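Local coordinates for D-3-phosphoglycerate dehydrogenase oxidoreductase protein (Ralstonia solanacearum, PDB 3GG9), which probably oxidises D-3-phosphoglycerate with NAD as coenzyme, within the D-isomer specific 2-hydroxyacid dehydrogenase family, at residues D19-S22 and E28-V31; A121-I126 and T244-N249; F166-I171 and E196-D201; E279-L284 and T298-Y303. All blocks are in the same frame, centred on the assembly; numbering follows the deposited sequence. Where two conformers were deposited one is given.

Contact 1 (D19-S22 and E28-V31); sequences DCFS and EVKV
Phe21 reaches Val29 with the far end of its ring: CZ of Phe21 lies 3.8 Å from CG1 of Val29, and Phe21 CE1 is 3.9 Å from the same methyl. Two residues further along the strand, Val31 offers a second methyl, its CG2 standing 4.1 Å from Phe21 CE1. The ring comes from one direction and the valines from the other, and both methyls approach the ring obliquely. Phe21 extends that far because its CG is anti to the backbone N (chi1 -163°), which swings the ring out of the 3-10 turn of 19-22. Around this first shell, Val15, Arg16 and Phe317 also touch Phe21, while Leu24 and Val7 pack on Val29. Further out, the carboxylate of Glu310, on helix 306-324, accepts the backbone N-H groups of Asp19 and Cys20 and so holds the start of the turn. The strand is held within the sheet: 28-31 is an outermost strand of the five-stranded parallel sheet, bonded through Glu28 and Lys30 to strand 4-7. Between the two segments the chemistry is purely apolar, carbon against carbon over 103 Å², which implies cohesion from dispersion and the shedding of water, without the directional demands of a polar bond.

Contact 2 (A121-I126 and T244-N249); sequences AAQRRI and TALFVN
Leu246 points from its strand at Ala122 and Gln123 near the end of helix 109-123, the helix-on-sheet packing of a Rossmann-type nucleotide-binding domain. Its CB meets the amide oxygen of Gln123, at 3.7 Å from OE1. Beyond CG, the two methyls both rest on Ala122 CB: CD1 of Leu246 touches Ala122 CB at 3.7 Å, and CD2 of Leu246 sits 3.8 Å from Ala122 CB while also brushing the side chain of Gln123. Val218 and Met272, on the two neighbouring strands, pack against the leucine as well.

The glutamine slides past Leu246 in the opposite direction and ends in water. Gln123 NE2 donates to water 1 at 3.0 Å, and that water lies 2.6 Å from Thr244 O; Gln123 OE1 lies 2.6 Å from water 2, which also reaches Thr244 O. Both waters thus link the helix end to the residues leading into strand 246-249. Arg124 turns the other way, to carbonyls of the second subunit.

With positive phi at Arg125, Ile126 N bonds back to Ala121 O and Arg125 N to Ala122 O (3.0 Å), a Schellman motif; the guanidinium NH2 of Arg125 returns to Ala122 O from the opposite face of the carbonyl plane, at 2.8 Å.

Contact 3 (F166-I171 and E196-D201); sequences FGYGKI and ERARAD. With SO4 (sulfate ion), chain F.
A glycine-rich turn matching the GxGxxG pattern of dinucleotide-binding proteins sets Tyr168 against the helix that ends at Ala200. Ala198 CB sits over the middle of one ring face, 4.0 Å from the centroid of Tyr168 and only 10° off the normal, a CH-pi contact. On that same side of the ring, the backbone N of Ala198 lies 3.6 Å from Tyr168 CE2. The hydroxyl carries the polar link: Tyr168 OH donates to Asp201 OD2 over 2.5 Å, very short as modelled. That oxygen lies in the plane of the ring, though ring and carboxylate planes are 60° apart. The tyrosine is directed away from the loop towards helix 192-200, while Gln173, Ala176 and Val188 also pack on it.

In the Rossmann fold this is the turn between the first strand, 162-166, and the helix that follows, and here its other side holds a sulfate, probably from the crystallisation liquor. Lys170 N donates to sulfate O3 at 2.9 Å, and Ile171 N to sulfate O4 at 3.2 Å along a nearly straight path (167°). Arg224 adds a side-chain bond. The first turn of helix 170-181 would favour an anion through its dipole, consistent with the place where relatives bind the coenzyme pyrophosphate. Gly169, the N-cap, brings its CA within 3.6 Å of sulfate O3.

Contact 4 (E279-L284 and T298-Y303); sequences ETEPIL and TPHIGY
Glu281 and His300 face each other from two irregular segments. The chain is extended at Glu281 and then passes through a cis peptide bond into Pro282; on the other side an inverse gamma turn is centred on Pro299, its His300 N to Thr298 O bond weak at 3.0 Å, and His300 itself takes up left-handed backbone angles. From there a trans first torsion (chi1 -156°) lets the histidine present its ring edge to the glutamate.

His300 ND1 donates to Glu281 OE1 at 2.6 Å, nearly straight at 169°. The carboxylate oxygen uses its syn lone pair and lies in the imidazole plane, yet the two flat groups stand almost perpendicular, 82° apart. The second oxygen, OE2 of Glu281, is held by the backbone N of Phe278, which helps to fix the rotation of the carboxylate and so positions the acceptor. Such a histidine-glutamate pair is consistent with the one known from active sites of this family.

Asp276, just past strand 272-275, gathers the N-H groups of Ile301 and Gly302 and the Thr298 hydroxyl. Segment 298-303 runs from strand 295-297 towards helix 306-324, with helix 109-123 packing on Thr298 and Ile301 through Leu118 and Leu114, and Trp138 of the second subunit packing on Glu281 and Pro282.

Overall arrangement
Contact 1 packs a 3-10 turn on the edge strand of the five-stranded sheet; the other three lie in or beside the seven-stranded, coenzyme-type sheet. The centre of contact 1 is about 38 Å from those of contacts 2 and 3 but about 24 Å from that of contact 4. Contact 3 is nested within the chain loop closed by contact 2, with nearest atoms about 7 Å apart. Contacts 3 and 4 touch in one of two conformers of Tyr303, through Ile171. This meeting is consistent with a coenzyme cleft shared by the sulfate site and His300. Across the dimer, Arg124 of contact 2 grips the Ile301 and Gly302 carbonyls of contact 4 in the second subunit.

Contact 1 (D19-S22 and E28-V31)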
loop_
_atom_site.group_PDB
_atom_site.type_symbol
_atom_site.label_atom_id
_atom_site.label_comp_id
_atom_site.label_asym_id
_atom_site.label_seq_id
_atom_site.Cartn_x
_atom_site.Cartn_y
_atom_site.Cartn_z
ATOM N N ASP A 19 7.281 -24.257 -8.180
ATOM C CA ASP A 19 8.237 -25.348 -7.965
ATOM C C ASP A 19 7.534 -26.652 -7.617
ATOM O O ASP A 19 7.943 -27.712 -8.076
ATOM C CB ASP A 19 9.223 -25.015 -6.846
ATOM C CG ASP A 19 10.180 -23.871 -7.210
ATOM O OD1 ASP A 19 10.281 -23.486 -8.398
ATOM O OD2 ASP A 19 10.829 -23.343 -6.287
ATOM N N CYS A 20 6.458 -26.565 -6.830
ATOM C CA CYS A 20 5.757 -27.752 -6.353
ATOM C C CYS A 20 4.957 -28.496 -7.437
ATOM O O CYS A 20 4.587 -29.634 -7.230
ATOM C CB CYS A 20 4.867 -27.418 -5.143
ATOM S SG CYS A 20 3.400 -26.452 -5.550
ATOM N N PHE A 21 4.686 -27.860 -8.575
ATOM C CA PHE A 21 3.946 -28.510 -9.663
ATOM C C PHE A 21 4.577 -29.836 -10.134
ATOM O O PHE A 21 3.867 -30.731 -10.622
ATOM C CB PHE A 21 3.826 -27.570 -10.848
ATOM C CG PHE A 21 2.768 -27.972 -11.821
ATOM C CD1 PHE A 21 1.422 -27.830 -11.496
ATOM C CD2 PHE A 21 3.112 -28.488 -13.064
ATOM C CE1 PHE A 21 0.433 -28.203 -12.403
ATOM C CE2 PHE A 21 2.123 -28.867 -13.988
ATOM C CZ PHE A 21 0.795 -28.720 -13.658
ATOM N N SER A 22 5.898 -29.960 -9.960
ATOM C CA SER A 22 6.626 -31.174 -10.363
ATOM C C SER A 22 6.250 -32.385 -9.514
ATOM O O SER A 22 6.533 -33.532 -9.894
ATOM C CB SER A 22 8.144 -30.952 -10.342
ATOM O OG SER A 22 8.820 -32.095 -10.859
ATOM N N GLU A 28 -1.529 -36.686 -15.294
ATOM C CA GLU A 28 -1.948 -35.762 -16.335
ATOM C C GLU A 28 -2.763 -34.632 -15.684
ATOM O O GLU A 28 -3.814 -34.882 -15.085
ATOM C CB GLU A 28 -2.777 -36.524 -17.362
ATOM C CG GLU A 28 -3.294 -35.717 -18.530
ATOM C CD GLU A 28 -4.251 -36.528 -19.416
ATOM O OE1 GLU A 28 -5.221 -35.938 -19.936
ATOM O OE2 GLU A 28 -4.043 -37.755 -19.578
ATOM N N VAL A 29 -2.260 -33.401 -15.779
ATOM C CA VAL A 29 -2.845 -32.240 -15.078
ATOM C C VAL A 29 -3.318 -31.188 -16.064
ATOM O O VAL A 29 -2.567 -30.767 -16.945
ATOM C CB VAL A 29 -1.843 -31.576 -14.104
ATOM C CG1 VAL A 29 -2.543 -30.513 -13.228
ATOM C CG2 VAL A 29 -1.191 -32.599 -13.225
ATOM N N LYS A 30 -4.570 -30.777 -15.916
ATOM C CA LYS A 30 -5.107 -29.654 -16.659
ATOM C C LYS A 30 -5.421 -28.531 -15.668
ATOM O O LYS A 30 -6.108 -28.744 -14.677
ATOM C CB LYS A 30 -6.367 -30.065 -17.435
ATOM C CG LYS A 30 -6.965 -28.959 -18.319
ATOM C CD LYS A 30 -5.954 -28.457 -19.344
ATOM C CE LYS A 30 -6.192 -27.005 -19.728
ATOM N NZ LYS A 30 -7.240 -26.858 -20.773
ATOM N N VAL A 31 -4.897 -27.341 -15.931
ATOM C CA VAL A 31 -5.198 -26.189 -15.097
ATOM C C VAL A 31 -6.124 -25.288 -15.900
ATOM O O VAL A 31 -5.808 -24.919 -17.031
ATOM C CB VAL A 31 -3.933 -25.407 -14.701
ATOM C CG1 VAL A 31 -4.297 -24.241 -13.779
ATOM C CG2 VAL A 31 -2.877 -26.323 -14.035
#

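Contact 2 (A121-I126 and T244-N249)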
loop_
_atom_site.group_PDB
_atom_site.type_symbol
_atom_site.label_atom_id
_atom_site.label_comp_id
_atom_site.label_asym_id
_atom_site.label_seq_id
_atom_site.Cartn_x
_atom_site.Cartn_y
_atom_site.Cartn_z
ATOM N N ALA A 121 -2.509 1.748 1.439
ATOM C CA ALA A 121 -2.890 2.188 0.102
ATOM C C ALA A 121 -4.062 3.143 0.224
ATOM O O ALA A 121 -4.024 4.224 -0.340
ATOM C CB ALA A 121 -3.232 0.995 -0.787
ATOM N N ALA A 122 -5.063 2.769 1.020
ATOM C CA ALA A 122 -6.249 3.623 1.233
ATOM C C ALA A 122 -5.923 4.915 1.990
ATOM O O ALA A 122 -6.244 6.015 1.538
ATOM C CB ALA A 122 -7.350 2.817 1.939
ATOM N N GLN A 123 -5.216 4.814 3.114
ATOM C CA GLN A 123 -4.948 6.035 3.897
ATOM C C GLN A 123 -4.082 7.054 3.157
ATOM O O GLN A 123 -4.109 8.248 3.479
ATOM C CB GLN A 123 -4.295 5.703 5.260
ATOM C CG GLN A 123 -5.254 5.080 6.297
ATOM C CD GLN A 123 -6.520 5.940 6.559
ATOM O OE1 GLN A 123 -7.394 6.071 5.698
ATOM N NE2 GLN A 123 -6.604 6.519 7.745
ATOM N N ARG A 124 -3.295 6.588 2.186
ATOM C CA ARG A 124 -2.462 7.509 1.422
ATOM C C ARG A 124 -3.000 7.769 0.031
ATOM O O ARG A 124 -2.335 8.438 -0.781
ATOM C CB ARG A 124 -0.998 7.064 1.350
ATOM C CG ARG A 124 -0.224 7.194 2.712
ATOM C CD ARG A 124 -0.364 8.600 3.367
ATOM N NE ARG A 124 0.549 9.598 2.791
ATOM C CZ ARG A 124 1.729 9.942 3.303
ATOM N NH1 ARG A 124 2.182 9.359 4.414
ATOM N NH2 ARG A 124 2.460 10.862 2.681
ATOM N N ARG A 125 -4.177 7.218 -0.231
ATOM C CA ARG A 125 -4.905 7.399 -1.522
ATOM C C ARG A 125 -4.072 7.006 -2.730
ATOM O O ARG A 125 -4.156 7.609 -3.800
ATOM C CB ARG A 125 -5.487 8.814 -1.639
ATOM C CG ARG A 125 -6.589 9.114 -0.618
ATOM C CD ARG A 125 -6.050 9.629 0.728
ATOM N NE ARG A 125 -7.100 10.174 1.589
ATOM C CZ ARG A 125 -7.798 9.486 2.495
ATOM N NH1 ARG A 125 -8.701 10.114 3.222
ATOM N NH2 ARG A 125 -7.593 8.191 2.707
ATOM N N ILE A 126 -3.257 5.973 -2.544
ATOM C CA ILE A 126 -2.349 5.535 -3.578
ATOM C C ILE A 126 -2.999 5.161 -4.937
ATOM O O ILE A 126 -2.558 5.704 -5.930
ATOM C CB ILE A 126 -1.372 4.483 -3.064
ATOM C CG1 ILE A 126 -0.538 5.125 -1.959
ATOM C CG2 ILE A 126 -0.532 3.914 -4.213
ATOM C CD1 ILE A 126 0.535 4.229 -1.437
ATOM N N THR A 244 -14.242 10.584 8.597
ATOM C CA THR A 244 -12.887 10.429 8.051
ATOM C C THR A 244 -12.333 8.988 8.175
ATOM O O THR A 244 -11.163 8.718 7.818
ATOM C CB THR A 244 -11.907 11.308 8.835
ATOM O OG1 THR A 244 -12.074 11.051 10.241
ATOM C CG2 THR A 244 -12.127 12.788 8.530
ATOM N N ALA A 245 -13.164 8.099 8.705
ATOM C CA ALA A 245 -12.780 6.733 9.029
ATOM C C ALA A 245 -12.690 5.811 7.827
ATOM O O ALA A 245 -13.420 5.965 6.838
ATOM C CB ALA A 245 -13.719 6.156 10.076
ATOM N N LEU A 246 -11.761 4.864 7.921
ATOM C CA LEU A 246 -11.587 3.804 6.921
ATOM C C LEU A 246 -12.071 2.416 7.407
ATOM O O LEU A 246 -11.656 1.907 8.463
ATOM C CB LEU A 246 -10.132 3.771 6.438
ATOM C CG LEU A 246 -9.692 2.538 5.632
ATOM C CD1 LEU A 246 -10.272 2.635 4.226
ATOM C CD2 LEU A 246 -8.140 2.442 5.612
ATOM N N PHE A 247 -12.975 1.815 6.645
ATOM C CA PHE A 247 -13.428 0.456 6.926
ATOM C C PHE A 247 -12.709 -0.551 6.024
ATOM O O PHE A 247 -12.768 -0.432 4.807
ATOM C CB PHE A 247 -14.941 0.345 6.718
ATOM C CG PHE A 247 -15.475 -1.044 6.944
ATOM C CD1 PHE A 247 -15.600 -1.555 8.235
ATOM C CD2 PHE A 247 -15.832 -1.847 5.874
ATOM C CE1 PHE A 247 -16.102 -2.833 8.438
ATOM C CE2 PHE A 247 -16.329 -3.122 6.066
ATOM C CZ PHE A 247 -16.467 -3.617 7.357
ATOM N N VAL A 248 -12.023 -1.536 6.618
ATOM C CA VAL A 248 -11.290 -2.549 5.843
ATOM C C VAL A 248 -11.900 -3.937 6.030
ATOM O O VAL A 248 -12.135 -4.386 7.157
ATOM C CB VAL A 248 -9.744 -2.587 6.199
ATOM C CG1 VAL A 248 -8.992 -3.571 5.305
ATOM C CG2 VAL A 248 -9.109 -1.188 6.087
ATOM N N ASN A 249 -12.148 -4.629 4.925
ATOM C CA ASN A 249 -12.649 -6.000 5.000
ATOM C C ASN A 249 -11.958 -6.893 3.988
ATOM O O ASN A 249 -12.307 -6.896 2.807
ATOM C CB ASN A 249 -14.183 -6.053 4.814
ATOM C CG ASN A 249 -14.760 -7.449 5.056
ATOM O OD1 ASN A 249 -14.079 -8.356 5.534
ATOM N ND2 ASN A 249 -16.019 -7.623 4.717
HETATM O O HOH W 1 -9.139 7.529 8.894
HETATM O O HOH W 2 -9.304 7.808 5.438
#

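Contact 3 (F166-I171 and E196-D201)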
loop_
_atom_site.group_PDB
_atom_site.type_symbol
_atom_site.label_atom_id
_atom_site.label_comp_id
_atom_site.label_asym_id
_atom_site.label_seq_id
_atom_site.Cartn_x
_atom_site.Cartn_y
_atom_site.Cartn_z
ATOM N N PHE A 166 -11.638 -5.951 14.707
ATOM C CA PHE A 166 -12.811 -6.788 14.960
ATOM C C PHE A 166 -12.510 -8.273 14.656
ATOM O O PHE A 166 -12.640 -8.719 13.510
ATOM C CB PHE A 166 -14.001 -6.256 14.129
ATOM C CG PHE A 166 -15.369 -6.765 14.562
ATOM C CD1 PHE A 166 -16.520 -6.143 14.079
ATOM C CD2 PHE A 166 -15.521 -7.830 15.465
ATOM C CE1 PHE A 166 -17.804 -6.595 14.451
ATOM C CE2 PHE A 166 -16.789 -8.289 15.847
ATOM C CZ PHE A 166 -17.939 -7.667 15.336
ATOM N N GLY A 167 -12.138 -9.031 15.697
ATOM C CA GLY A 167 -11.777 -10.454 15.568
ATOM C C GLY A 167 -10.294 -10.630 15.793
ATOM O O GLY A 167 -9.470 -10.001 15.129
ATOM N N TYR A 168 -9.939 -11.483 16.735
ATOM C CA TYR A 168 -8.546 -11.616 17.109
ATOM C C TYR A 168 -8.081 -13.072 16.971
ATOM O O TYR A 168 -7.549 -13.673 17.908
ATOM C CB TYR A 168 -8.353 -11.019 18.504
ATOM C CG TYR A 168 -6.907 -10.722 18.902
ATOM C CD1 TYR A 168 -6.222 -9.604 18.403
ATOM C CD2 TYR A 168 -6.244 -11.556 19.790
ATOM C CE1 TYR A 168 -4.899 -9.347 18.772
ATOM C CE2 TYR A 168 -4.924 -11.314 20.159
ATOM C CZ TYR A 168 -4.265 -10.208 19.656
ATOM O OH TYR A 168 -2.963 -9.991 20.046
ATOM N N GLY A 169 -8.275 -13.625 15.772
ATOM C CA GLY A 169 -7.725 -14.937 15.403
ATOM C C GLY A 169 -6.285 -14.717 14.946
ATOM O O GLY A 169 -5.703 -13.691 15.234
ATOM N N LYS A 170 -5.712 -15.664 14.219
ATOM C CA LYS A 170 -4.318 -15.527 13.760
ATOM C C LYS A 170 -4.064 -14.304 12.848
ATOM O O LYS A 170 -3.049 -13.635 12.991
ATOM C CB LYS A 170 -3.866 -16.811 13.071
ATOM C CG LYS A 170 -3.717 -17.994 14.008
ATOM C CD LYS A 170 -3.339 -19.222 13.201
ATOM C CE LYS A 170 -3.645 -20.518 13.941
ATOM N NZ LYS A 170 -3.671 -21.665 12.980
ATOM N N ILE A 171 -4.978 -14.018 11.915
ATOM C CA ILE A 171 -4.842 -12.825 11.069
ATOM C C ILE A 171 -4.989 -11.513 11.844
ATOM O O ILE A 171 -4.158 -10.621 11.705
ATOM C CB ILE A 171 -5.808 -12.859 9.834
ATOM C CG1 ILE A 171 -5.545 -14.146 9.069
ATOM C CG2 ILE A 171 -5.539 -11.650 8.888
ATOM C CD1 ILE A 171 -6.451 -14.413 7.904
ATOM N N GLU A 196 -9.806 -12.237 25.534
ATOM C CA GLU A 196 -8.884 -12.773 26.548
ATOM C C GLU A 196 -7.469 -12.830 25.988
ATOM O O GLU A 196 -6.509 -12.429 26.652
ATOM C CB GLU A 196 -9.336 -14.161 27.042
ATOM C CG GLU A 196 -10.604 -14.173 27.914
ATOM C CD GLU A 196 -11.019 -15.589 28.392
ATOM O OE1 GLU A 196 -12.194 -15.776 28.788
ATOM O OE2 GLU A 196 -10.177 -16.517 28.380
ATOM N N ARG A 197 -7.365 -13.313 24.756
ATOM C CA ARG A 197 -6.078 -13.418 24.084
ATOM C C ARG A 197 -5.515 -12.034 23.752
ATOM O O ARG A 197 -4.308 -11.832 23.825
ATOM C CB ARG A 197 -6.187 -14.314 22.845
ATOM C CG ARG A 197 -6.453 -15.777 23.194
ATOM C CD ARG A 197 -6.316 -16.712 21.996
ATOM N NE ARG A 197 -7.600 -16.959 21.337
ATOM C CZ ARG A 197 -8.448 -17.931 21.671
ATOM N NH1 ARG A 197 -8.162 -18.766 22.666
ATOM N NH2 ARG A 197 -9.591 -18.064 21.007
ATOM N N ALA A 198 -6.392 -11.084 23.409
ATOM C CA ALA A 198 -5.972 -9.695 23.194
ATOM C C ALA A 198 -5.389 -9.054 24.463
ATOM O O ALA A 198 -4.301 -8.483 24.406
ATOM C CB ALA A 198 -7.107 -8.855 22.636
ATOM N N ARG A 199 -6.096 -9.173 25.592
ATOM C CA ARG A 199 -5.612 -8.689 26.897
ATOM C C ARG A 199 -4.283 -9.323 27.321
ATOM O O ARG A 199 -3.429 -8.647 27.884
ATOM C CB ARG A 199 -6.662 -8.874 28.003
ATOM C CG ARG A 199 -7.916 -8.017 27.782
ATOM C CD ARG A 199 -8.832 -7.939 28.986
ATOM N NE ARG A 199 -10.058 -7.190 28.699
ATOM C CZ ARG A 199 -11.259 -7.733 28.500
ATOM N NH1 ARG A 199 -12.302 -6.956 28.248
ATOM N NH2 ARG A 199 -11.429 -9.045 28.549
ATOM N N ALA A 200 -4.112 -10.605 27.021
ATOM C CA ALA A 200 -2.884 -11.332 27.335
ATOM C C ALA A 200 -1.713 -10.853 26.489
ATOM O O ALA A 200 -0.571 -10.898 26.939
ATOM C CB ALA A 200 -3.091 -12.833 27.156
ATOM N N ASP A 201 -2.014 -10.398 25.267
ATOM C CA ASP A 201 -1.027 -9.851 24.330
ATOM C C ASP A 201 -0.740 -8.357 24.535
ATOM O O ASP A 201 0.042 -7.763 23.789
ATOM C CB ASP A 201 -1.507 -10.053 22.892
ATOM C CG ASP A 201 -1.335 -11.473 22.402
ATOM O OD1 ASP A 201 -0.641 -12.287 23.052
ATOM O OD2 ASP A 201 -1.896 -11.781 21.335
HETATM S S SO4 F . -7.985 -16.967 11.629
HETATM O O1 SO4 F . -7.284 -17.689 10.572
HETATM O O2 SO4 F . -9.436 -17.208 11.562
HETATM O O3 SO4 F . -7.483 -17.476 12.910
HETATM O O4 SO4 F . -7.760 -15.523 11.465
#

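Contact 4 (E279-L284 and T298-Y303)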
loop_
_atom_site.group_PDB
_atom_site.type_symbol
_atom_site.label_atom_id
_atom_site.label_comp_id
_atom_site.label_asym_id
_atom_site.label_seq_id
_atom_site.Cartn_x
_atom_site.Cartn_y
_atom_site.Cartn_z
ATOM N N GLU A 279 -19.540 -10.719 -2.540
ATOM C CA GLU A 279 -20.536 -11.791 -2.380
ATOM C C GLU A 279 -20.499 -12.775 -3.542
ATOM O O GLU A 279 -20.681 -13.977 -3.364
ATOM C CB GLU A 279 -21.954 -11.231 -2.261
ATOM C CG GLU A 279 -22.247 -10.494 -0.976
ATOM C CD GLU A 279 -21.876 -9.037 -1.060
ATOM O OE1 GLU A 279 -21.413 -8.599 -2.142
ATOM O OE2 GLU A 279 -22.054 -8.327 -0.050
ATOM N N THR A 280 -20.272 -12.244 -4.735
ATOM C CA THR A 280 -20.148 -13.052 -5.927
ATOM C C THR A 280 -18.782 -12.767 -6.524
ATOM O O THR A 280 -18.398 -11.610 -6.656
ATOM C CB THR A 280 -21.266 -12.691 -6.940
ATOM O OG1 THR A 280 -22.535 -13.065 -6.386
ATOM C CG2 THR A 280 -21.073 -13.408 -8.253
ATOM N N GLU A 281 -18.047 -13.825 -6.853
ATOM C CA GLU A 281 -16.732 -13.731 -7.466
ATOM C C GLU A 281 -16.695 -14.829 -8.537
ATOM O O GLU A 281 -17.272 -15.895 -8.328
ATOM C CB GLU A 281 -15.626 -13.931 -6.405
ATOM C CG GLU A 281 -15.522 -12.772 -5.374
ATOM C CD GLU A 281 -14.621 -13.087 -4.177
ATOM O OE1 GLU A 281 -13.894 -14.087 -4.217
ATOM O OE2 GLU A 281 -14.640 -12.334 -3.189
ATOM N N PRO A 282 -16.060 -14.574 -9.702
ATOM C CA PRO A 282 -15.393 -13.350 -10.127
ATOM C C PRO A 282 -16.351 -12.226 -10.523
ATOM O O PRO A 282 -17.516 -12.471 -10.865
ATOM C CB PRO A 282 -14.563 -13.796 -11.333
ATOM C CG PRO A 282 -15.168 -15.021 -11.800
ATOM C CD PRO A 282 -15.942 -15.642 -10.708
ATOM N N ILE A 283 -15.852 -11.007 -10.426
ATOM C CA ILE A 283 -16.556 -9.810 -10.870
ATOM C C ILE A 283 -16.001 -9.468 -12.260
ATOM O O ILE A 283 -14.877 -8.965 -12.373
ATOM C CB ILE A 283 -16.315 -8.629 -9.877
ATOM C CG1 ILE A 283 -16.827 -8.962 -8.464
ATOM C CG2 ILE A 283 -16.931 -7.321 -10.400
ATOM C CD1 ILE A 283 -18.316 -8.749 -8.280
ATOM N N LEU A 284 -16.773 -9.771 -13.306
ATOM C CA LEU A 284 -16.336 -9.581 -14.696
ATOM C C LEU A 284 -17.117 -8.487 -15.390
ATOM O O LEU A 284 -16.726 -8.012 -16.459
ATOM C CB LEU A 284 -16.457 -10.884 -15.499
ATOM C CG LEU A 284 -15.625 -12.105 -15.077
ATOM C CD1 LEU A 284 -15.748 -13.218 -16.109
ATOM C CD2 LEU A 284 -14.178 -11.724 -14.886
ATOM N N THR A 298 -9.813 -4.687 -4.345
ATOM C CA THR A 298 -8.912 -5.625 -4.973
ATOM C C THR A 298 -9.634 -6.943 -5.158
ATOM O O THR A 298 -10.581 -7.264 -4.407
ATOM C CB THR A 298 -7.674 -5.866 -4.079
ATOM O OG1 THR A 298 -8.151 -6.126 -2.763
ATOM C CG2 THR A 298 -6.804 -4.636 -4.081
ATOM N N PRO A 299 -9.203 -7.730 -6.163
ATOM C CA PRO A 299 -9.937 -8.934 -6.521
ATOM C C PRO A 299 -9.555 -10.189 -5.738
ATOM O O PRO A 299 -8.992 -11.133 -6.297
ATOM C CB PRO A 299 -9.608 -9.091 -8.015
ATOM C CG PRO A 299 -8.216 -8.565 -8.109
ATOM C CD PRO A 299 -8.099 -7.460 -7.100
ATOM N N HIS A 300 -9.868 -10.184 -4.454
ATOM C CA HIS A 300 -9.660 -11.329 -3.589
ATOM C C HIS A 300 -8.250 -11.892 -3.700
ATOM O O HIS A 300 -8.079 -13.082 -3.997
ATOM C CB HIS A 300 -10.721 -12.416 -3.797
ATOM C CG HIS A 300 -10.904 -13.302 -2.603
ATOM N ND1 HIS A 300 -11.996 -14.122 -2.437
ATOM C CD2 HIS A 300 -10.129 -13.483 -1.507
ATOM C CE1 HIS A 300 -11.885 -14.771 -1.289
ATOM N NE2 HIS A 300 -10.752 -14.412 -0.714
ATOM N N ILE A 301 -7.273 -11.019 -3.474
ATOM C CA ILE A 301 -5.824 -11.367 -3.579
ATOM C C ILE A 301 -5.131 -11.615 -2.240
ATOM O O ILE A 301 -3.907 -11.858 -2.189
ATOM C CB ILE A 301 -5.057 -10.304 -4.382
ATOM C CG1 ILE A 301 -5.290 -8.887 -3.790
ATOM C CG2 ILE A 301 -5.465 -10.409 -5.865
ATOM C CD1 ILE A 301 -4.546 -7.740 -4.510
ATOM N N GLY A 302 -5.897 -11.573 -1.156
ATOM C CA GLY A 302 -5.360 -11.930 0.184
ATOM C C GLY A 302 -4.392 -13.118 0.197
ATOM O O GLY A 302 -3.302 -12.991 0.720
ATOM N N TYR A 303 -4.767 -14.245 -0.418
ATOM C CA TYR A 303 -3.928 -15.462 -0.409
ATOM C C TYR A 303 -3.157 -15.673 -1.709
ATOM O O TYR A 303 -2.392 -16.638 -1.826
ATOM C CB TYR A 303 -4.766 -16.714 -0.091
ATOM C CG TYR A 303 -5.419 -16.643 1.259
ATOM C CD1 TYR A 303 -4.793 -17.175 2.381
ATOM C CD2 TYR A 303 -6.655 -16.023 1.422
ATOM C CE1 TYR A 303 -5.378 -17.093 3.608
ATOM C CE2 TYR A 303 -7.251 -15.934 2.663
ATOM C CZ TYR A 303 -6.604 -16.456 3.752
ATOM O OH TYR A 303 -7.209 -16.350 4.972
#